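Long-range contacts in pngf-ii (Elizabethkingia meningoseptica, PDB 4R4X), which probably cleaves the amide bond between N-linked glycans and the asparagine side chains of glycoproteins, as a peptide:N-glycosidase: residues I71-D76 with I168-A173; I232-K237 with L362-H367. All blocks are in the same frame, centred on the assembly; numbering follows the deposited sequence.

Contact 1. Residues I71-D76 with I168-A173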
ATOM      1  N   ILE A  71     -23.399  -0.304  -9.002  1.00 21.51           N
ATOM      2  CA  ILE A  71     -23.219   0.871  -9.852  1.00 20.74           C
ATOM      3  C   ILE A  71     -23.311   2.145  -9.008  1.00 19.86           C
ATOM      4  O   ILE A  71     -24.255   2.310  -8.230  1.00 19.25           O
ATOM      5  CB  ILE A  71     -24.342   0.967 -10.906  1.00 21.80           C
ATOM      6  CG1 ILE A  71     -24.359  -0.275 -11.817  1.00 22.95           C
ATOM      7  CG2 ILE A  71     -24.194   2.229 -11.760  1.00 22.07           C
ATOM      8  CD1 ILE A  71     -25.624  -0.372 -12.663  1.00 22.62           C
ATOM      9  N   VAL A  72     -22.357   3.047  -9.212  1.00 18.97           N
ATOM     10  CA  VAL A  72     -22.426   4.373  -8.651  1.00 19.93           C
ATOM     11  C   VAL A  72     -22.639   5.394  -9.773  1.00 18.96           C
ATOM     12  O   VAL A  72     -22.296   5.149 -10.935  1.00 17.15           O
ATOM     13  CB  VAL A  72     -21.208   4.726  -7.773  1.00 20.35           C
ATOM     14  CG1 VAL A  72     -21.167   3.805  -6.562  1.00 22.37           C
ATOM     15  CG2 VAL A  72     -19.885   4.655  -8.516  1.00 21.33           C
ATOM     16  N   LYS A  73     -23.244   6.518  -9.416  1.00 18.23           N
ATOM     17  CA  LYS A  73     -23.448   7.573 -10.368  1.00 18.87           C
ATOM     18  C   LYS A  73     -23.157   8.918  -9.723  1.00 18.02           C
ATOM     19  O   LYS A  73     -23.249   9.093  -8.504  1.00 16.27           O
ATOM     20  CB  LYS A  73     -24.876   7.518 -10.969  1.00 20.84           C
ATOM     21  CG  LYS A  73     -25.927   8.293 -10.200  1.00 23.89           C
ATOM     22  CD  LYS A  73     -27.330   8.173 -10.784  1.00 25.24           C
ATOM     23  CE  LYS A  73     -27.687   9.363 -11.653  1.00 27.99           C
ATOM     24  NZ  LYS A  73     -29.085   9.269 -12.192  1.00 29.34           N
ATOM     25  N   THR A  74     -22.800   9.869 -10.562  1.00 17.17           N
ATOM     26  CA  THR A  74     -22.666  11.229 -10.124  1.00 19.47           C
ATOM     27  C   THR A  74     -23.351  12.069 -11.195  1.00 21.73           C
ATOM     28  O   THR A  74     -23.280  11.736 -12.397  1.00 22.59           O
ATOM     29  CB  THR A  74     -21.176  11.562  -9.860  1.00 20.49           C
ATOM     30  OG1 THR A  74     -21.065  12.587  -8.873  1.00 20.83           O
ATOM     31  CG2 THR A  74     -20.470  11.988 -11.103  1.00 22.45           C
ATOM     32  N   SER A  75     -24.015  13.146 -10.772  1.00 22.04           N
ATOM     33  CA  SER A  75     -24.815  13.975 -11.669  1.00 24.70           C
ATOM     34  C   SER A  75     -24.474  15.464 -11.547  1.00 24.03           C
ATOM     35  O   SER A  75     -24.043  15.911 -10.496  1.00 21.22           O
ATOM     36  CB  SER A  75     -26.289  13.759 -11.363  1.00 26.07           C
ATOM     37  OG  SER A  75     -26.645  12.426 -11.696  1.00 31.21           O
ATOM     38  N   ASP A  76     -24.678  16.214 -12.633  1.00 23.10           N
ATOM     39  CA  ASP A  76     -24.284  17.624 -12.697  1.00 23.92           C
ATOM     40  C   ASP A  76     -25.000  18.268 -13.877  1.00 23.94           C
ATOM     41  O   ASP A  76     -24.893  17.785 -15.008  1.00 22.22           O
ATOM     42  CB  ASP A  76     -22.762  17.743 -12.876  1.00 25.22           C
ATOM     43  CG  ASP A  76     -22.232  19.186 -12.722  1.00 27.03           C
ATOM     44  OD1 ASP A  76     -23.023  20.156 -12.798  1.00 26.91           O
ATOM     45  OD2 ASP A  76     -20.992  19.339 -12.548  1.00 28.43           O
ATOM     46  N   ILE A 168     -27.896   1.051  -8.180  0.50 21.82           N
ATOM     47  CA  ILE A 168     -27.307   2.360  -8.414  0.50 22.18           C
ATOM     48  C   ILE A 168     -27.537   3.337  -7.232  0.50 21.51           C
ATOM     49  O   ILE A 168     -28.619   3.403  -6.678  0.50 23.12           O
ATOM     50  CB  ILE A 168     -27.911   2.973  -9.686  0.50 21.64           C
ATOM     51  CG1 ILE A 168     -27.686   2.023 -10.866  0.50 21.59           C
ATOM     52  CG2 ILE A 168     -27.305   4.343  -9.951  0.50 21.90           C
ATOM     53  CD1 ILE A 168     -28.532   2.300 -12.079  0.50 21.47           C
ATOM     54  N   THR A 169     -26.473   4.038  -6.848  1.00 21.27           N
ATOM     55  CA  THR A 169     -26.391   4.952  -5.706  1.00 20.98           C
ATOM     56  C   THR A 169     -25.667   6.218  -6.168  1.00 19.03           C
ATOM     57  O   THR A 169     -24.545   6.143  -6.672  1.00 16.32           O
ATOM     58  CB  THR A 169     -25.631   4.352  -4.510  1.00 22.97           C
ATOM     59  OG1 THR A 169     -26.223   3.105  -4.125  1.00 25.28           O
ATOM     60  CG2 THR A 169     -25.659   5.307  -3.321  1.00 23.83           C
ATOM     61  N   GLU A 170     -26.307   7.359  -5.979  1.00 18.25           N
ATOM     62  CA  GLU A 170     -25.733   8.625  -6.336  1.00 18.90           C
ATOM     63  C   GLU A 170     -24.713   9.038  -5.285  1.00 17.52           C
ATOM     64  O   GLU A 170     -24.960   8.927  -4.073  1.00 16.31           O
ATOM     65  CB  GLU A 170     -26.805   9.718  -6.500  1.00 21.80           C
ATOM     66  CG  GLU A 170     -26.194  11.045  -6.940  1.00 24.56           C
ATOM     67  CD  GLU A 170     -27.193  12.098  -7.426  1.00 29.95           C
ATOM     68  OE1 GLU A 170     -28.414  11.850  -7.387  1.00 33.90           O
ATOM     69  OE2 GLU A 170     -26.744  13.195  -7.833  1.00 30.69           O
ATOM     70  N   LYS A 171     -23.574   9.516  -5.757  1.00 15.95           N
ATOM     71  CA  LYS A 171     -22.500  10.026  -4.902  1.00 15.67           C
ATOM     72  C   LYS A 171     -22.041  11.393  -5.331  1.00 15.48           C
ATOM     73  O   LYS A 171     -22.229  11.783  -6.472  1.00 15.88           O
ATOM     74  CB  LYS A 171     -21.266   9.127  -5.010  1.00 16.00           C
ATOM     75  CG  LYS A 171     -21.495   7.649  -4.785  1.00 16.91           C
ATOM     76  CD  LYS A 171     -21.814   7.328  -3.348  1.00 17.96           C
ATOM     77  CE  LYS A 171     -21.914   5.822  -3.176  1.00 18.82           C
ATOM     78  NZ  LYS A 171     -22.276   5.420  -1.787  1.00 19.61           N
ATOM     79  N   ASP A 172     -21.342  12.085  -4.441  1.00 15.42           N
ATOM     80  CA  ASP A 172     -20.629  13.297  -4.834  1.00 16.57           C
ATOM     81  C   ASP A 172     -19.476  12.921  -5.763  1.00 15.97           C
ATOM     82  O   ASP A 172     -19.053  11.760  -5.802  1.00 15.11           O
ATOM     83  CB  ASP A 172     -20.130  14.052  -3.603  1.00 17.63           C
ATOM     84  CG  ASP A 172     -18.993  13.339  -2.889  1.00 18.52           C
ATOM     85  OD1 ASP A 172     -17.844  13.436  -3.367  1.00 20.02           O
ATOM     86  OD2 ASP A 172     -19.239  12.690  -1.852  1.00 21.16           O
ATOM     87  N   ALA A 173     -18.942  13.904  -6.488  1.00 15.91           N
ATOM     88  CA  ALA A 173     -17.942  13.624  -7.513  1.00 16.03           C
ATOM     89  C   ALA A 173     -16.644  13.021  -6.939  1.00 15.83           C
ATOM     90  O   ALA A 173     -16.039  12.158  -7.554  1.00 15.85           O
ATOM     91  CB  ALA A 173     -17.633  14.880  -8.327  1.00 16.61           C
TER
HETATM   92  O   HOH W   1     -24.579   0.944  -5.677  1.00 30.30           O
HETATM   93  O   HOH W   2     -24.116  13.382  -7.991  1.00 22.03           O

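Contact 2. Residues I232-K237 with L362-H367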
ATOM      1  N   ILE A 232       1.831  -6.548  -2.996  1.00 12.16           N
ATOM      2  CA  ILE A 232       1.217  -6.430  -1.675  1.00 12.39           C
ATOM      3  C   ILE A 232       1.903  -5.328  -0.879  1.00 11.98           C
ATOM      4  O   ILE A 232       3.143  -5.275  -0.804  1.00 11.25           O
ATOM      5  CB  ILE A 232       1.343  -7.718  -0.848  1.00 12.58           C
ATOM      6  CG1 ILE A 232       1.011  -8.975  -1.649  1.00 13.06           C
ATOM      7  CG2 ILE A 232       0.428  -7.629   0.359  1.00 12.92           C
ATOM      8  CD1 ILE A 232       1.494 -10.249  -0.988  1.00 13.50           C
ATOM      9  N   PHE A 233       1.094  -4.462  -0.286  1.00 11.61           N
ATOM     10  CA  PHE A 233       1.583  -3.357   0.503  1.00 12.01           C
ATOM     11  C   PHE A 233       0.833  -3.332   1.842  1.00 12.29           C
ATOM     12  O   PHE A 233      -0.316  -3.793   1.945  1.00 12.88           O
ATOM     13  CB  PHE A 233       1.326  -2.010  -0.199  1.00 12.04           C
ATOM     14  CG  PHE A 233       2.188  -1.752  -1.398  1.00 12.26           C
ATOM     15  CD1 PHE A 233       1.956  -2.396  -2.581  1.00 12.40           C
ATOM     16  CD2 PHE A 233       3.212  -0.795  -1.342  1.00 12.88           C
ATOM     17  CE1 PHE A 233       2.749  -2.141  -3.691  1.00 12.57           C
ATOM     18  CE2 PHE A 233       4.016  -0.536  -2.451  1.00 13.07           C
ATOM     19  CZ  PHE A 233       3.784  -1.225  -3.624  1.00 12.38           C
ATOM     20  N   VAL A 234       1.501  -2.793   2.862  1.00 12.27           N
ATOM     21  CA  VAL A 234       0.902  -2.593   4.158  1.00 12.13           C
ATOM     22  C   VAL A 234       1.001  -1.125   4.471  1.00 12.13           C
ATOM     23  O   VAL A 234       2.067  -0.536   4.276  1.00 11.77           O
ATOM     24  CB  VAL A 234       1.576  -3.446   5.249  1.00 12.41           C
ATOM     25  CG1 VAL A 234       3.085  -3.202   5.326  1.00 12.61           C
ATOM     26  CG2 VAL A 234       0.920  -3.199   6.594  1.00 12.69           C
ATOM     27  N   GLU A 235      -0.112  -0.544   4.931  1.00 12.77           N
ATOM     28  CA  GLU A 235      -0.177   0.891   5.251  1.00 13.69           C
ATOM     29  C   GLU A 235      -0.698   1.178   6.653  1.00 13.18           C
ATOM     30  O   GLU A 235      -1.784   0.737   7.041  1.00 11.93           O
ATOM     31  CB  GLU A 235      -1.024   1.650   4.237  1.00 14.82           C
ATOM     32  CG  GLU A 235      -0.953   3.180   4.410  1.00 16.26           C
ATOM     33  CD  GLU A 235      -1.618   3.923   3.251  1.00 17.63           C
ATOM     34  OE1 GLU A 235      -1.067   4.929   2.772  1.00 18.88           O
ATOM     35  OE2 GLU A 235      -2.709   3.503   2.817  1.00 19.89           O
ATOM     36  N   LEU A 236       0.089   1.945   7.404  1.00 13.41           N
ATOM     37  CA  LEU A 236      -0.232   2.316   8.768  1.00 13.94           C
ATOM     38  C   LEU A 236      -0.259   3.836   8.870  1.00 14.39           C
ATOM     39  O   LEU A 236       0.590   4.525   8.260  1.00 14.11           O
ATOM     40  CB  LEU A 236       0.822   1.744   9.728  1.00 15.13           C
ATOM     41  CG  LEU A 236       0.519   2.041  11.212  1.00 16.87           C
ATOM     42  CD1 LEU A 236       0.727   0.831  12.096  1.00 18.65           C
ATOM     43  CD2 LEU A 236       1.329   3.205  11.713  1.00 18.44           C
ATOM     44  N   LYS A 237      -1.226   4.352   9.625  1.00 13.74           N
ATOM     45  CA  LYS A 237      -1.300   5.780   9.925  1.00 14.23           C
ATOM     46  C   LYS A 237      -1.266   5.906  11.435  1.00 13.76           C
ATOM     47  O   LYS A 237      -1.860   5.103  12.132  1.00 13.74           O
ATOM     48  CB  LYS A 237      -2.596   6.404   9.383  1.00 15.60           C
ATOM     49  CG  LYS A 237      -2.897   6.202   7.917  1.00 18.17           C
ATOM     50  CD  LYS A 237      -1.868   6.828   6.988  1.00 19.08           C
ATOM     51  CE  LYS A 237      -2.260   6.610   5.520  1.00 20.25           C
ATOM     52  NZ  LYS A 237      -3.522   7.336   5.178  1.00 20.98           N
ATOM     53  N   LEU A 362      -4.558   0.612  10.234  1.00 12.76           N
ATOM     54  CA  LEU A 362      -3.734  -0.329   9.499  1.00 12.89           C
ATOM     55  C   LEU A 362      -4.562  -1.126   8.499  1.00 13.72           C
ATOM     56  O   LEU A 362      -5.647  -1.640   8.846  1.00 13.95           O
ATOM     57  CB  LEU A 362      -3.077  -1.296  10.470  1.00 12.89           C
ATOM     58  CG  LEU A 362      -2.224  -2.405   9.880  1.00 12.70           C
ATOM     59  CD1 LEU A 362      -0.979  -1.786   9.290  1.00 12.62           C
ATOM     60  CD2 LEU A 362      -1.889  -3.417  10.967  1.00 12.74           C
ATOM     61  N   GLU A 363      -4.040  -1.252   7.277  1.00 13.53           N
ATOM     62  CA  GLU A 363      -4.639  -2.091   6.247  1.00 13.96           C
ATOM     63  C   GLU A 363      -3.556  -2.698   5.357  1.00 14.18           C
ATOM     64  O   GLU A 363      -2.409  -2.228   5.331  1.00 13.69           O
ATOM     65  CB  GLU A 363      -5.663  -1.288   5.414  1.00 14.86           C
ATOM     66  CG  GLU A 363      -5.059  -0.200   4.531  1.00 16.20           C
ATOM     67  CD  GLU A 363      -6.089   0.678   3.834  1.00 18.34           C
ATOM     68  OE1 GLU A 363      -5.861   1.048   2.658  1.00 18.00           O
ATOM     69  OE2 GLU A 363      -7.136   1.003   4.444  1.00 20.52           O
ATOM     70  N   LEU A 364      -3.926  -3.770   4.671  1.00 14.81           N
ATOM     71  CA  LEU A 364      -3.158  -4.343   3.595  1.00 15.01           C
ATOM     72  C   LEU A 364      -3.843  -4.075   2.269  1.00 14.76           C
ATOM     73  O   LEU A 364      -5.074  -3.946   2.208  1.00 15.78           O
ATOM     74  CB  LEU A 364      -3.036  -5.857   3.778  1.00 16.62           C
ATOM     75  CG  LEU A 364      -2.552  -6.439   5.099  1.00 19.12           C
ATOM     76  CD1 LEU A 364      -2.492  -7.963   5.027  1.00 20.00           C
ATOM     77  CD2 LEU A 364      -1.185  -5.893   5.456  1.00 18.92           C
ATOM     78  N   SER A 365      -3.069  -3.978   1.198  1.00 13.86           N
ATOM     79  CA  SER A 365      -3.641  -3.909  -0.135  1.00 13.54           C
ATOM     80  C   SER A 365      -2.923  -4.877  -1.074  1.00 13.50           C
ATOM     81  O   SER A 365      -1.680  -5.053  -1.008  1.00 12.63           O
ATOM     82  CB  SER A 365      -3.584  -2.491  -0.703  1.00 13.71           C
ATOM     83  OG  SER A 365      -2.261  -2.034  -0.851  1.00 13.76           O
ATOM     84  N   ILE A 366      -3.724  -5.504  -1.925  1.00 13.21           N
ATOM     85  CA  ILE A 366      -3.272  -6.487  -2.900  1.00 13.09           C
ATOM     86  C   ILE A 366      -3.654  -6.002  -4.292  1.00 13.18           C
ATOM     87  O   ILE A 366      -4.831  -5.708  -4.569  1.00 12.20           O
ATOM     88  CB  ILE A 366      -3.890  -7.871  -2.648  1.00 13.84           C
ATOM     89  CG1 ILE A 366      -3.674  -8.302  -1.202  1.00 14.11           C
ATOM     90  CG2 ILE A 366      -3.305  -8.907  -3.629  1.00 14.29           C
ATOM     91  CD1 ILE A 366      -4.745  -9.225  -0.683  1.00 14.93           C
ATOM     92  N   HIS A 367      -2.647  -5.900  -5.155  1.00 12.99           N
ATOM     93  CA  HIS A 367      -2.786  -5.273  -6.451  1.00 13.35           C
ATOM     94  C   HIS A 367      -2.559  -6.303  -7.570  1.00 14.02           C
ATOM     95  O   HIS A 367      -1.608  -7.093  -7.483  1.00 13.57           O
ATOM     96  CB  HIS A 367      -1.831  -4.087  -6.561  1.00 13.29           C
ATOM     97  CG  HIS A 367      -2.015  -3.101  -5.456  1.00 13.43           C
ATOM     98  ND1 HIS A 367      -2.868  -2.016  -5.553  1.00 13.70           N
ATOM     99  CD2 HIS A 367      -1.537  -3.092  -4.192  1.00 13.83           C
ATOM    100  CE1 HIS A 367      -2.866  -1.354  -4.411  1.00 13.99           C
ATOM    101  NE2 HIS A 367      -2.085  -2.000  -3.561  1.00 14.51           N
TER
HETATM  102  O   HOH W   3      -3.400   1.193   1.513  1.00 21.37           O

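Contact 1. Residues I71-D76 with I168-A173
Ile71 and Ile168 lie side by side in a parallel pairing, the two isoleucines pointing the same way from one face of the sheet. Ile168 is described here in one of its two conformers. Followed outward, Ile71 meets Ile168 CG1 from three of its carbons: Ile71 CB comes within 3.5 Å of it, and Ile71 CG2 and CD1 both lie at 3.6 Å. Below the side chains, Ile168 CA makes a CA-H...O contact with Ile71 O at 3.1 Å. In this conformer Ile168 CG2 also reaches Lys73 CD. Phe163 of helix 160-163 touches both isoleucines.

Bridges Ile71-Ile168, Val72-Thr169 and Lys73-Glu170 set the register. Thr169 N donates to Ile71 O, Lys73 N to Thr169 O, and Lys171 N to Lys73 O at 2.8 Å in a nearly straight bond (165°). On the other face, Lys171 CE meets Val72 CG1, and Tyr176 and Met179 of helix 173-182 pack on Val72.

Past the last bridge, side chain and water take part. Thr74 OG1, anti to its own N (chi1 -152°), donates to Lys171 O at 2.8 Å. A water donates to Lys171 O and Glu170 OE2 while accepting from Ser75 N. Asp172 is the N-cap of helix 173-182, its OD2 hydrogen-bonded to Thr175 OG1. Lys171 O thus takes two donors, a hydroxyl and a water, which hold this carbonyl just before the helix.

Contact 2. Residues I232-K237 with L362-H367
Phe233 and Ser365 form a hydrogen-bonded pair of an antiparallel ladder: Phe233 N donates to Ser365 O and Ser365 N to Phe233 O, both at 2.9 Å. Glu235 and Glu363 repeat the motif, the bond from Glu235 N to Glu363 O being almost straight at 177°.

The non-hydrogen-bonded pairs put Val234, Leu364, Leu236 and Leu362 on the other face. Val234 CG2, anti to the backbone N, sits 3.6 Å from Leu362 CD1 and equally close to Leu364 CD2, touching a methyl of each leucine. Leu362 CD1 also reaches Leu236 CB. Met300 of strand 297-303, in a second sheet, packs on Val234 and Leu236.

On the Phe233 face, Ser365 OG lies 3.6 Å from Phe233 CB and shares a 2.7 Å hydrogen bond with His367 NE2. That bond ties down the imidazole. The Phe233 and His367 rings are oblique, planes at 90° and centroids 5.7 Å apart, with Phe233 CD1 near His367 CD2. Farther out, Arg329 of strand 326-331 bonds to Ser365 OG, and Phe185 stacks on His367.

The two glutamates run side by side, Glu235 OE2 and Glu363 OE1 being 4.0 Å apart with carboxylate planes turned by 61°. One water donates to both oxygens at 2.7 Å, which can offset some of the repulsion between like charges. This face thus holds the polar groups along with the Phe233 ring, while valine, leucine and isoleucine line the other.

How the contacts relate
Contact 1 lies at the surface and contact 2 near the centre of the chain; their centres are 27 Å apart and their nearest atoms about 17 Å, without touching. They hold different elements: 71-76 with 168-173 lies in the N-terminal N-glycanase domain, whereas 232-237 with 362-367 lies in the N-terminal part of the PNGase F-like region and joins the middle strands of a four-stranded antiparallel sheet. Each buries about 500 Å², but by different means. Contact 1 pairs parallel strands at 32° over three bridges, then turns to a threonine hydroxyl and water. Contact 2 runs antiparallel over five bridges, with an apolar face against another sheet and a hydrated acidic pair on the other.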